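Local coordinates for alcohol dehydrogenase YqhD (PDB 4QGS), which reduces a broad range of short-chain aldehydes, including toxic acrolein and malondialdehyde, to alcohols with NADPH and a catalytic zinc ion, at residues 195-198 and 199-203; 235-238 and 239-243; 290-293 and 294-297; 351-354 and 355-358. One frame throughout, in Å; residues are numbered along the deposited sequence.

Interaction 1. Residues 195-198 and 199-203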
ATOM      1  N   PRO A 195      12.578  -2.128 -11.120  1.00 18.45           N
ATOM      2  CA  PRO A 195      13.229  -3.438 -11.161  1.00 20.07           C
ATOM      3  C   PRO A 195      12.225  -4.558 -10.933  1.00 16.44           C
ATOM      4  O   PRO A 195      11.185  -4.336 -10.281  1.00 17.44           O
ATOM      5  CB  PRO A 195      14.257  -3.371 -10.012  1.00 21.49           C
ATOM      6  CG  PRO A 195      14.451  -1.920  -9.749  1.00 28.06           C
ATOM      7  CD  PRO A 195      13.130  -1.259 -10.071  1.00 19.64           C
ATOM      8  N   PRO A 196      12.523  -5.755 -11.458  1.00 17.12           N
ATOM      9  CA  PRO A 196      11.630  -6.913 -11.354  1.00 19.46           C
ATOM     10  C   PRO A 196      11.217  -7.174  -9.906  1.00 17.32           C
ATOM     11  O   PRO A 196      10.057  -7.503  -9.660  1.00 18.24           O
ATOM     12  CB  PRO A 196      12.479  -8.060 -11.915  1.00 22.21           C
ATOM     13  CG  PRO A 196      13.422  -7.385 -12.873  1.00 23.55           C
ATOM     14  CD  PRO A 196      13.740  -6.057 -12.242  1.00 20.75           C
ATOM     15  N   ARG A 197      12.157  -7.029  -8.971  1.00 17.71           N
ATOM     16  CA  ARG A 197      11.864  -7.196  -7.544  1.00 18.77           C
ATOM     17  C   ARG A 197      10.696  -6.314  -7.103  1.00 20.21           C
ATOM     18  O   ARG A 197       9.757  -6.783  -6.435  1.00 19.09           O
ATOM     19  CB  ARG A 197      13.122  -6.883  -6.712  1.00 19.44           C
ATOM     20  CG  ARG A 197      12.891  -6.703  -5.211  1.00 25.76           C
ATOM     21  CD  ARG A 197      14.172  -6.182  -4.544  1.00 26.85           C
ATOM     22  NE  ARG A 197      14.057  -6.058  -3.092  1.00 37.51           N
ATOM     23  CZ  ARG A 197      15.059  -5.671  -2.301  1.00 46.10           C
ATOM     24  NH1 ARG A 197      14.881  -5.581  -0.988  1.00 33.11           N
ATOM     25  NH2 ARG A 197      16.242  -5.368  -2.826  1.00 38.81           N
ATOM     26  N   GLN A 198      10.741  -5.045  -7.490  1.00 17.51           N
ATOM     27  CA  GLN A 198       9.705  -4.095  -7.113  0.51 20.11           C
ATOM     28  C   GLN A 198       8.396  -4.366  -7.853  1.00 17.96           C
ATOM     29  O   GLN A 198       7.322  -4.164  -7.294  1.00 17.87           O
ATOM     30  CB  GLN A 198      10.162  -2.660  -7.373  0.51 24.73           C
ATOM     31  CG  GLN A 198      11.320  -2.190  -6.488  0.51 27.45           C
ATOM     32  CD  GLN A 198      11.727  -0.758  -6.793  0.51 31.42           C
ATOM     33  OE1 GLN A 198      11.245  -0.160  -7.751  0.51 34.20           O
ATOM     34  NE2 GLN A 198      12.626  -0.209  -5.988  0.51 34.63           N
ATOM     35  N   VAL A 199       8.491  -4.817  -9.103  1.00 15.58           N
ATOM     36  CA  VAL A 199       7.275  -5.118  -9.878  1.00 15.33           C
ATOM     37  C   VAL A 199       6.560  -6.311  -9.251  1.00 17.45           C
ATOM     38  O   VAL A 199       5.340  -6.279  -9.010  1.00 16.98           O
ATOM     39  CB  VAL A 199       7.591  -5.411 -11.360  1.00 17.66           C
ATOM     40  CG1 VAL A 199       6.340  -5.907 -12.089  1.00 17.23           C
ATOM     41  CG2 VAL A 199       8.118  -4.159 -12.035  1.00 18.20           C
ATOM     42  N   ALA A 200       7.323  -7.363  -8.967  1.00 14.68           N
ATOM     43  CA  ALA A 200       6.732  -8.545  -8.329  1.00 16.63           C
ATOM     44  C   ALA A 200       6.164  -8.219  -6.954  1.00 16.45           C
ATOM     45  O   ALA A 200       5.037  -8.634  -6.620  1.00 15.80           O
ATOM     46  CB  ALA A 200       7.761  -9.671  -8.224  1.00 15.91           C
ATOM     47  N   ASN A 201       6.925  -7.483  -6.141  1.00 16.37           N
ATOM     48  CA  ASN A 201       6.424  -7.107  -4.816  1.00 15.18           C
ATOM     49  C   ASN A 201       5.113  -6.323  -4.899  1.00 16.93           C
ATOM     50  O   ASN A 201       4.211  -6.510  -4.071  1.00 16.02           O
ATOM     51  CB  ASN A 201       7.433  -6.268  -4.043  1.00 16.66           C
ATOM     52  CG  ASN A 201       8.619  -7.078  -3.551  1.00 19.42           C
ATOM     53  OD1 ASN A 201       8.599  -8.312  -3.561  1.00 18.38           O
ATOM     54  ND2 ASN A 201       9.662  -6.377  -3.106  1.00 18.68           N
ATOM     55  N   GLY A 202       5.028  -5.418  -5.868  1.00 17.01           N
ATOM     56  CA  GLY A 202       3.818  -4.622  -6.044  1.00 15.89           C
ATOM     57  C   GLY A 202       2.622  -5.486  -6.376  1.00 16.84           C
ATOM     58  O   GLY A 202       1.508  -5.252  -5.872  1.00 15.60           O
ATOM     59  N   VAL A 203       2.833  -6.475  -7.237  1.00 14.10           N
ATOM     60  CA  VAL A 203       1.758  -7.387  -7.607  1.00 15.72           C
ATOM     61  C   VAL A 203       1.296  -8.193  -6.387  1.00 16.65           C
ATOM     62  O   VAL A 203       0.100  -8.315  -6.126  1.00 14.94           O
ATOM     63  CB  VAL A 203       2.189  -8.325  -8.749  1.00 15.87           C
ATOM     64  CG1 VAL A 203       1.176  -9.456  -8.926  1.00 17.32           C
ATOM     65  CG2 VAL A 203       2.329  -7.522 -10.032  1.00 15.22           C
TER

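Interaction 2. Residues 235-238 and 239-243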
ATOM      1  N   LEU A 235      -4.788  -9.359 -11.837  1.00 16.08           N
ATOM      2  CA  LEU A 235      -3.406  -9.478 -11.360  1.00 14.88           C
ATOM      3  C   LEU A 235      -2.816 -10.832 -11.741  1.00 20.01           C
ATOM      4  O   LEU A 235      -1.626 -10.928 -12.083  1.00 16.71           O
ATOM      5  CB  LEU A 235      -3.345  -9.263  -9.843  1.00 14.30           C
ATOM      6  CG  LEU A 235      -3.620  -7.842  -9.337  1.00 16.85           C
ATOM      7  CD1 LEU A 235      -3.714  -7.799  -7.809  1.00 18.67           C
ATOM      8  CD2 LEU A 235      -2.563  -6.852  -9.844  1.00 16.63           C
ATOM      9  N   ILE A 236      -3.620 -11.887 -11.683  1.00 17.72           N
ATOM     10  CA  ILE A 236      -3.116 -13.221 -12.041  1.00 19.81           C
ATOM     11  C   ILE A 236      -2.820 -13.306 -13.534  1.00 18.55           C
ATOM     12  O   ILE A 236      -1.809 -13.894 -13.952  1.00 17.42           O
ATOM     13  CB  ILE A 236      -4.110 -14.322 -11.625  1.00 20.42           C
ATOM     14  CG1 ILE A 236      -4.109 -14.452 -10.104  1.00 18.24           C
ATOM     15  CG2 ILE A 236      -3.754 -15.649 -12.273  1.00 19.89           C
ATOM     16  CD1 ILE A 236      -5.342 -15.138  -9.537  1.00 18.27           C
ATOM     17  N   GLU A 237      -3.660 -12.672 -14.342  1.00 17.26           N
ATOM     18  CA  GLU A 237      -3.447 -12.705 -15.785  1.00 16.25           C
ATOM     19  C   GLU A 237      -2.278 -11.830 -16.232  1.00 19.81           C
ATOM     20  O   GLU A 237      -1.404 -12.295 -16.966  1.00 21.42           O
ATOM     21  CB  GLU A 237      -4.710 -12.283 -16.545  1.00 19.74           C
ATOM     22  CG  GLU A 237      -4.509 -12.406 -18.062  1.00 25.26           C
ATOM     23  CD  GLU A 237      -5.818 -12.417 -18.840  1.00 29.37           C
ATOM     24  OE1 GLU A 237      -6.889 -12.218 -18.221  1.00 30.61           O
ATOM     25  OE2 GLU A 237      -5.770 -12.638 -20.073  1.00 29.09           O
ATOM     26  N   ASP A 238      -2.252 -10.575 -15.797  1.00 16.53           N
ATOM     27  CA  ASP A 238      -1.279  -9.624 -16.351  1.00 18.85           C
ATOM     28  C   ASP A 238      -0.078  -9.359 -15.440  1.00 19.65           C
ATOM     29  O   ASP A 238       0.926  -8.803 -15.888  1.00 18.57           O
ATOM     30  CB  ASP A 238      -1.970  -8.295 -16.698  1.00 18.51           C
ATOM     31  CG  ASP A 238      -2.655  -8.331 -18.057  1.00 20.62           C
ATOM     32  OD1 ASP A 238      -2.747  -9.423 -18.658  1.00 21.34           O
ATOM     33  OD2 ASP A 238      -3.087  -7.266 -18.528  1.00 20.01           O
ATOM     34  N   GLY A 239      -0.174  -9.735 -14.166  1.00 18.06           N
ATOM     35  CA  GLY A 239       0.954  -9.577 -13.261  1.00 18.96           C
ATOM     36  C   GLY A 239       2.216 -10.272 -13.748  1.00 18.63           C
ATOM     37  O   GLY A 239       3.271  -9.648 -13.815  1.00 17.86           O
ATOM     38  N   PRO A 240       2.114 -11.565 -14.106  1.00 18.64           N
ATOM     39  CA  PRO A 240       3.308 -12.242 -14.631  1.00 18.31           C
ATOM     40  C   PRO A 240       3.808 -11.613 -15.926  1.00 19.76           C
ATOM     41  O   PRO A 240       5.015 -11.595 -16.171  1.00 19.08           O
ATOM     42  CB  PRO A 240       2.819 -13.671 -14.878  1.00 17.03           C
ATOM     43  CG  PRO A 240       1.693 -13.853 -13.915  1.00 18.89           C
ATOM     44  CD  PRO A 240       0.997 -12.508 -13.927  1.00 19.26           C
ATOM     45  N   LYS A 241       2.895 -11.099 -16.744  1.00 18.57           N
ATOM     46  CA  LYS A 241       3.296 -10.465 -17.993  1.00 20.00           C
ATOM     47  C   LYS A 241       4.090  -9.178 -17.760  1.00 21.21           C
ATOM     48  O   LYS A 241       4.894  -8.785 -18.601  1.00 20.72           O
ATOM     49  CB  LYS A 241       2.077 -10.149 -18.850  1.00 17.80           C
ATOM     50  CG  LYS A 241       1.272 -11.356 -19.244  1.00 22.18           C
ATOM     51  CD  LYS A 241       0.081 -10.905 -20.092  1.00 22.95           C
ATOM     52  CE  LYS A 241      -0.926 -12.008 -20.308  1.00 28.85           C
ATOM     53  NZ  LYS A 241      -2.168 -11.445 -20.922  1.00 31.89           N
ATOM     54  N   ALA A 242       3.847  -8.508 -16.635  1.00 17.53           N
ATOM     55  CA  ALA A 242       4.527  -7.242 -16.369  1.00 15.79           C
ATOM     56  C   ALA A 242       6.021  -7.500 -16.173  1.00 20.15           C
ATOM     57  O   ALA A 242       6.854  -6.634 -16.435  1.00 20.05           O
ATOM     58  CB  ALA A 242       3.921  -6.542 -15.155  1.00 19.89           C
ATOM     59  N   LEU A 243       6.339  -8.708 -15.735  1.00 17.98           N
ATOM     60  CA  LEU A 243       7.725  -9.117 -15.556  1.00 19.20           C
ATOM     61  C   LEU A 243       8.354  -9.520 -16.893  1.00 22.65           C
ATOM     62  O   LEU A 243       9.506  -9.185 -17.180  1.00 24.61           O
ATOM     63  CB  LEU A 243       7.806 -10.265 -14.557  1.00 19.27           C
ATOM     64  CG  LEU A 243       7.397  -9.951 -13.118  1.00 18.87           C
ATOM     65  CD1 LEU A 243       7.359 -11.236 -12.303  1.00 22.69           C
ATOM     66  CD2 LEU A 243       8.354  -8.936 -12.478  1.00 19.11           C
TER

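Interaction 3. Residues 290-293 and 294-297. With ZN (zinc ion), chain B.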
ATOM      1  N   LEU A 290      12.983  -8.275   5.769  1.00 16.38           N
ATOM      2  CA  LEU A 290      12.391  -8.783   4.544  1.00 15.61           C
ATOM      3  C   LEU A 290      11.523  -7.703   3.890  1.00 16.13           C
ATOM      4  O   LEU A 290      10.970  -6.871   4.591  1.00 14.39           O
ATOM      5  CB  LEU A 290      11.539 -10.027   4.819  1.00 15.12           C
ATOM      6  CG  LEU A 290      12.215 -11.253   5.457  1.00 22.93           C
ATOM      7  CD1 LEU A 290      11.258 -12.441   5.414  1.00 20.03           C
ATOM      8  CD2 LEU A 290      13.521 -11.613   4.794  1.00 21.25           C
ATOM      9  N   ASP A 291      11.442  -7.703   2.556  1.00 15.60           N
ATOM     10  CA  ASP A 291      10.529  -6.794   1.852  1.00 17.11           C
ATOM     11  C   ASP A 291       9.112  -6.993   2.362  1.00 18.90           C
ATOM     12  O   ASP A 291       8.727  -8.122   2.669  1.00 18.21           O
ATOM     13  CB  ASP A 291      10.529  -7.028   0.331  1.00 16.20           C
ATOM     14  CG  ASP A 291      11.852  -6.700  -0.327  1.00 22.09           C
ATOM     15  OD1 ASP A 291      12.707  -6.066   0.324  1.00 22.64           O
ATOM     16  OD2 ASP A 291      12.020  -7.063  -1.511  1.00 18.88           O
ATOM     17  N   HIS A 292       8.331  -5.912   2.424  1.00 14.84           N
ATOM     18  CA  HIS A 292       6.910  -6.002   2.807  1.00 14.45           C
ATOM     19  C   HIS A 292       6.203  -7.167   2.120  1.00 15.89           C
ATOM     20  O   HIS A 292       5.612  -8.033   2.786  1.00 15.41           O
ATOM     21  CB  HIS A 292       6.202  -4.682   2.481  1.00 15.50           C
ATOM     22  CG  HIS A 292       4.726  -4.673   2.782  1.00 15.32           C
ATOM     23  ND1 HIS A 292       4.213  -5.010   4.013  1.00 17.60           N
ATOM     24  CD2 HIS A 292       3.668  -4.339   2.003  1.00 18.03           C
ATOM     25  CE1 HIS A 292       2.890  -4.895   3.979  1.00 18.14           C
ATOM     26  NE2 HIS A 292       2.537  -4.489   2.772  1.00 16.16           N
ATOM     27  N   ALA A 293       6.286  -7.215   0.798  1.00 15.84           N
ATOM     28  CA  ALA A 293       5.547  -8.224   0.041  1.00 16.71           C
ATOM     29  C   ALA A 293       6.050  -9.640   0.292  1.00 15.09           C
ATOM     30  O   ALA A 293       5.268 -10.589   0.235  1.00 15.48           O
ATOM     31  CB  ALA A 293       5.603  -7.916  -1.450  1.00 17.02           C
ATOM     32  N   GLN A 294       7.353  -9.788   0.556  1.00 13.99           N
ATOM     33  CA  GLN A 294       7.893 -11.109   0.887  1.00 13.64           C
ATOM     34  C   GLN A 294       7.257 -11.629   2.168  1.00 13.99           C
ATOM     35  O   GLN A 294       6.909 -12.809   2.262  1.00 14.96           O
ATOM     36  CB  GLN A 294       9.427 -11.055   1.037  1.00 14.62           C
ATOM     37  CG  GLN A 294      10.139 -10.727  -0.255  1.00 17.90           C
ATOM     38  CD  GLN A 294      11.622 -10.415  -0.049  1.00 17.30           C
ATOM     39  OE1 GLN A 294      12.058 -10.094   1.063  1.00 19.28           O
ATOM     40  NE2 GLN A 294      12.397 -10.490  -1.129  1.00 23.51           N
ATOM     41  N   THR A 295       7.076 -10.754   3.148  1.00 14.21           N
ATOM     42  CA  THR A 295       6.487 -11.210   4.409  1.00 13.54           C
ATOM     43  C   THR A 295       5.032 -11.638   4.200  1.00 16.21           C
ATOM     44  O   THR A 295       4.549 -12.558   4.870  1.00 15.90           O
ATOM     45  CB  THR A 295       6.548 -10.136   5.507  1.00 13.27           C
ATOM     46  OG1 THR A 295       5.610  -9.086   5.219  1.00 15.84           O
ATOM     47  CG2 THR A 295       7.983  -9.571   5.623  1.00 13.64           C
ATOM     48  N   LEU A 296       4.335 -10.979   3.274  1.00 14.37           N
ATOM     49  CA  LEU A 296       2.942 -11.341   2.989  1.00 13.29           C
ATOM     50  C   LEU A 296       2.839 -12.684   2.274  1.00 14.84           C
ATOM     51  O   LEU A 296       1.928 -13.475   2.543  1.00 15.45           O
ATOM     52  CB  LEU A 296       2.253 -10.249   2.143  1.00 13.39           C
ATOM     53  CG  LEU A 296       2.308  -8.820   2.693  1.00 15.16           C
ATOM     54  CD1 LEU A 296       1.610  -7.831   1.721  1.00 14.78           C
ATOM     55  CD2 LEU A 296       1.714  -8.706   4.091  1.00 15.14           C
ATOM     56  N   ALA A 297       3.753 -12.929   1.343  1.00 13.88           N
ATOM     57  CA  ALA A 297       3.752 -14.169   0.581  1.00 15.18           C
ATOM     58  C   ALA A 297       4.039 -15.351   1.498  1.00 15.21           C
ATOM     59  O   ALA A 297       3.522 -16.451   1.294  1.00 16.70           O
ATOM     60  CB  ALA A 297       4.775 -14.106  -0.535  1.00 14.38           C
TER
HETATM   61 ZN    ZN B 401       0.635  -3.910   2.106  1.00 22.30          ZN
HETATM   62  O   HOH W   1      10.810  -9.690  -3.381  1.00 30.03           O
HETATM   63  O   HOH W   2       5.705  -6.306   6.184  1.00 20.02           O
HETATM   64  O   HOH W   3       0.543  -2.367   3.521  1.00 26.32           O
HETATM   65  O   HOH W   4       1.336  -2.145   1.094  1.00 27.91           O

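Interaction 4. Residues 351-354 and 355-358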
ATOM      1  N   PRO A 351       9.375 -16.033  -2.896  1.00 18.90           N
ATOM      2  CA  PRO A 351       9.296 -17.286  -2.130  1.00 19.85           C
ATOM      3  C   PRO A 351       8.374 -17.213  -0.922  1.00 18.82           C
ATOM      4  O   PRO A 351       8.214 -16.148  -0.318  1.00 21.02           O
ATOM      5  CB  PRO A 351      10.751 -17.512  -1.679  1.00 18.70           C
ATOM      6  CG  PRO A 351      11.565 -16.802  -2.682  1.00 22.74           C
ATOM      7  CD  PRO A 351      10.767 -15.583  -3.071  1.00 19.37           C
ATOM      8  N   THR A 352       7.800 -18.348  -0.541  1.00 16.79           N
ATOM      9  CA  THR A 352       6.747 -18.337   0.471  1.00 16.14           C
ATOM     10  C   THR A 352       7.041 -19.094   1.769  1.00 19.20           C
ATOM     11  O   THR A 352       6.143 -19.310   2.557  1.00 18.02           O
ATOM     12  CB  THR A 352       5.441 -18.903  -0.119  1.00 20.96           C
ATOM     13  OG1 THR A 352       5.648 -20.267  -0.500  1.00 20.91           O
ATOM     14  CG2 THR A 352       5.001 -18.089  -1.346  1.00 21.90           C
ATOM     15  N   HIS A 353       8.293 -19.484   2.010  1.00 19.30           N
ATOM     16  CA  HIS A 353       8.657 -20.100   3.284  1.00 17.67           C
ATOM     17  C   HIS A 353       9.813 -19.348   3.950  1.00 17.40           C
ATOM     18  O   HIS A 353      10.682 -18.810   3.258  1.00 17.09           O
ATOM     19  CB  HIS A 353       9.043 -21.580   3.088  1.00 18.82           C
ATOM     20  CG  HIS A 353       7.925 -22.440   2.573  1.00 22.56           C
ATOM     21  ND1 HIS A 353       7.747 -22.709   1.233  1.00 28.31           N
ATOM     22  CD2 HIS A 353       6.925 -23.086   3.220  1.00 29.79           C
ATOM     23  CE1 HIS A 353       6.686 -23.479   1.075  1.00 26.37           C
ATOM     24  NE2 HIS A 353       6.169 -23.724   2.267  1.00 29.04           N
ATOM     25  N   LEU A 354       9.821 -19.321   5.283  1.00 16.37           N
ATOM     26  CA  LEU A 354      10.886 -18.654   6.031  1.00 17.56           C
ATOM     27  C   LEU A 354      12.243 -19.213   5.628  1.00 17.17           C
ATOM     28  O   LEU A 354      13.201 -18.466   5.469  1.00 17.47           O
ATOM     29  CB  LEU A 354      10.682 -18.803   7.543  1.00 15.51           C
ATOM     30  CG  LEU A 354       9.486 -18.025   8.100  1.00 16.26           C
ATOM     31  CD1 LEU A 354       9.214 -18.420   9.554  1.00 15.88           C
ATOM     32  CD2 LEU A 354       9.758 -16.541   8.007  1.00 19.00           C
ATOM     33  N   SER A 355      12.306 -20.522   5.414  1.00 18.92           N
ATOM     34  CA  SER A 355      13.587 -21.148   5.076  1.00 17.78           C
ATOM     35  C   SER A 355      14.174 -20.642   3.747  1.00 21.85           C
ATOM     36  O   SER A 355      15.393 -20.647   3.565  1.00 19.53           O
ATOM     37  CB  SER A 355      13.434 -22.666   5.037  1.00 21.09           C
ATOM     38  OG  SER A 355      12.530 -23.072   4.035  1.00 23.89           O
ATOM     39  N   ASP A 356      13.321 -20.188   2.829  1.00 20.04           N
ATOM     40  CA  ASP A 356      13.790 -19.609   1.562  1.00 16.76           C
ATOM     41  C   ASP A 356      14.606 -18.338   1.778  1.00 18.01           C
ATOM     42  O   ASP A 356      15.359 -17.927   0.897  1.00 21.15           O
ATOM     43  CB  ASP A 356      12.612 -19.276   0.642  1.00 19.20           C
ATOM     44  CG  ASP A 356      11.814 -20.492   0.246  1.00 23.15           C
ATOM     45  OD1 ASP A 356      12.428 -21.538  -0.053  1.00 29.78           O
ATOM     46  OD2 ASP A 356      10.571 -20.399   0.228  1.00 22.95           O
ATOM     47  N   TYR A 357      14.432 -17.713   2.937  1.00 15.19           N
ATOM     48  CA  TYR A 357      15.120 -16.473   3.281  1.00 19.86           C
ATOM     49  C   TYR A 357      16.196 -16.676   4.342  1.00 20.62           C
ATOM     50  O   TYR A 357      16.729 -15.714   4.896  1.00 19.91           O
ATOM     51  CB  TYR A 357      14.112 -15.424   3.754  1.00 19.56           C
ATOM     52  CG  TYR A 357      13.055 -15.107   2.714  1.00 18.50           C
ATOM     53  CD1 TYR A 357      13.225 -14.061   1.813  1.00 19.31           C
ATOM     54  CD2 TYR A 357      11.887 -15.858   2.633  1.00 17.32           C
ATOM     55  CE1 TYR A 357      12.252 -13.764   0.859  1.00 19.50           C
ATOM     56  CE2 TYR A 357      10.917 -15.583   1.683  1.00 20.83           C
ATOM     57  CZ  TYR A 357      11.099 -14.531   0.797  1.00 21.85           C
ATOM     58  OH  TYR A 357      10.133 -14.244  -0.150  1.00 21.44           O
ATOM     59  N   GLY A 358      16.518 -17.934   4.609  1.00 19.19           N
ATOM     60  CA  GLY A 358      17.548 -18.270   5.581  1.00 18.20           C
ATOM     61  C   GLY A 358      17.120 -18.209   7.037  1.00 18.97           C
ATOM     62  O   GLY A 358      17.951 -18.204   7.940  1.00 19.76           O
TER

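Interaction 1. Residues 195-198 and 199-203
Asn-201 folds back over the carbonyl oxygen of Arg-197, one helical turn earlier. With CG anti to the carbonyl carbon and beside the backbone N (chi1 -73°), the Asn-201 amide gathers at that oxygen, CG coming 3.1 Å from Arg-197 O. ND2 also passes 3.9 Å from CG of Arg-197, but it is badly angled for the Arg-197 carbonyl and bonds instead to OD2 of Asp-291. Arg-197 differs: its CG lies opposite the backbone N (chi1 167°), and the chain runs straight to NE, so that NH1 meets OD1 of Asp-291, outside this turn, in a salt bridge. The guanidinium and amide planes stand almost perpendicular, 89° apart, with ND2 at the guanidinium edge. A long cationic chain and a short amide thus share one carboxylate, each using its own oxygen.

Gln-198 extends from the exposed side, whereas the buried side is apolar. Val-199 sets CG2 3.5 Å from Pro-195 O and turns CG1 towards helix 222-244; a compact branched chain fits this buried seam. Ala-200 needs only its methyl, 3.5 Å from Pro-196 O, to pack on Val-350. Pro-195 occupies the N-cap and Pro-196 the first turn, where the N-H that proline lacks is not needed by the helix. Regular bonding starts at once, Val-199 N reaching Pro-195 O at 3.0 Å and Ala-200 N reaching Pro-196 O at 2.8 Å, the latter nearly straight. These are the proline-led opening turns of helix 196-211, which carries the zinc ligands Asp-205 and His-209 of this iron-containing alcohol dehydrogenase family member.

Interaction 2. Residues 235-238 and 239-243
Leu-235 O accepts the N-H of Gly-239 at 2.8 Å, but the helix kinks just beyond, and the next bond across, from Ala-242 N to Asp-238 O, is weak. Pro-240 has no N-H to give, and its ring carbon CD lies instead 3.1 Å from Ile-236 O. Gly-239, with no CB to crowd the Leu-235 carbonyl, suits this position, where the helix is kinked.

The outer side is polar. Lys-241 stretches out fully from CG, its methylenes running past the Glu-237 carbonyl, with CE 3.4 Å from that O. Its NZ ends 3.1 Å from OD1 of Asp-238, met almost head-on along the C-O bond. Glu-237, extended alongside the lysine and pointing the same way, adds a long salt bridge of 3.9 Å from OE2 to NZ. The length of lysine lets one ammonium approach both acids, the aspartate probably contributing more; Asp-238 OD2 has a weak hydrogen bond to Asn-254. Salt bridges at i to i+3 and i to i+4 are a common feature of helices; here they lie on proline-kinked helix 222-244, packed against helices 196-211, 249-262, 312-323 and 330-347 of the helical domain.

Interaction 3. Residues 290-293 and 294-297
Gln-294 reaches back to Asp-291 at the start of helix 292-306, making half of a capping box: the N3 side chain accepts the N-H of the N-cap residue, while the Asp-291 carboxylate makes no capping bond. From the base outward, CB of Gln-294 lies 3.4 Å from Asp-291 O, and CG and CD run past Asp-291 CB. OE1 takes the N-H of Asp-291 at 2.9 Å, the donor standing 47° out of the amide's carbonyl plane. NE2 is poorly angled for OD2 of Asp-291; it donates to a water that in turn gives that oxygen a weak bond. Amide and carboxylate are stacked, their planes only 15° apart. The carboxylate itself is held by Arg-197 and Asn-201 of helix 196-211, which is consistent with the glutamine, long enough to curl back, supplying the capping bond.

His-292, at the first helical position, faces the active site. Its CG is anti to the backbone N (chi1 178°), which sends the imidazole off the helix so that NE2 binds zinc at 2.1 Å. Two waters and Asp-205, His-209 and His-278 complete the site. Leu-296 CD1 presses on one ring face, 3.6 Å above the plane, a CH-pi contact that an apolar branched chain makes well. ND1, by donating to a water in the ring plane, helps fix the ring's rotation, and Thr-295 OG1 receives a hydrogen bond from the same water. That threonine hydroxyl also donates to His-292 O at 2.7 Å, on a carbonyl lone pair.

Interaction 4. Residues 351-354 and 355-358
From Pro-351 to His-353 the chain is extended or irregular, then it tightens into a short 3-10 segment: Asp-356 N bonds to His-353 O at 3.0 Å, and Tyr-357 N to Leu-354 O at 2.9 Å. Gly-358 follows with a positive phi of 79°, readily adopted by glycine, as the chain leaves the turn. The start of the turn is closed in the manner of half a capping box. Asp-356 CG lies anti to the carbonyl carbon (chi1 -62°), which turns the carboxylate back towards the entering loop, and OD2 takes the N-H of His-353 at 3.0 Å from the anti side, 30° out of the carboxylate plane. A short acid suits the place, because the acceptor must lie close to the main chain. The same OD2 lies in plane at the edge of the His-353 ring, and Asp-356 CB meets Pro-351 CB at 3.5 Å.

Ser-355 and Leu-354 tie this loop to the C-terminal end of the chain through backbone bonds to Arg-398 and Ala-397, while the Leu-354 side chain is buried against Ile-298. Tyr-357 reaches back across the loop. Its ring crosses Pro-351 at about a right angle, CE2 touching the proline CB, and the flat aromatic supplies both an apolar side and a polar tip: its OH donates to Pro-351 O at 2.7 Å, the carbonyl oxygen lying in plane at the ring edge.

Interactions 1 to 4 follow one another along the chain, all in the helical part of the subunit, away from the parallel sheet. In space they link up in the order 2-1-3-4: interaction 1, its centre about 11 Å from those of interactions 2 and 3, touches both, and interaction 3 touches 4. Helix 196-211 packs on helix 222-244 through Val-199 against Ala-242 and Leu-243, while polar side chains join it to the start of helix 292-306. Interaction 4, its centre about 10 Å from that of interaction 3, packs Tyr-357 on Leu-290 and Gln-294. Interactions 2 and 4 are farthest apart, about 22 Å between centres. Two of the three zinc-bearing helices, 196-211 and 292-306, are thereby joined directly.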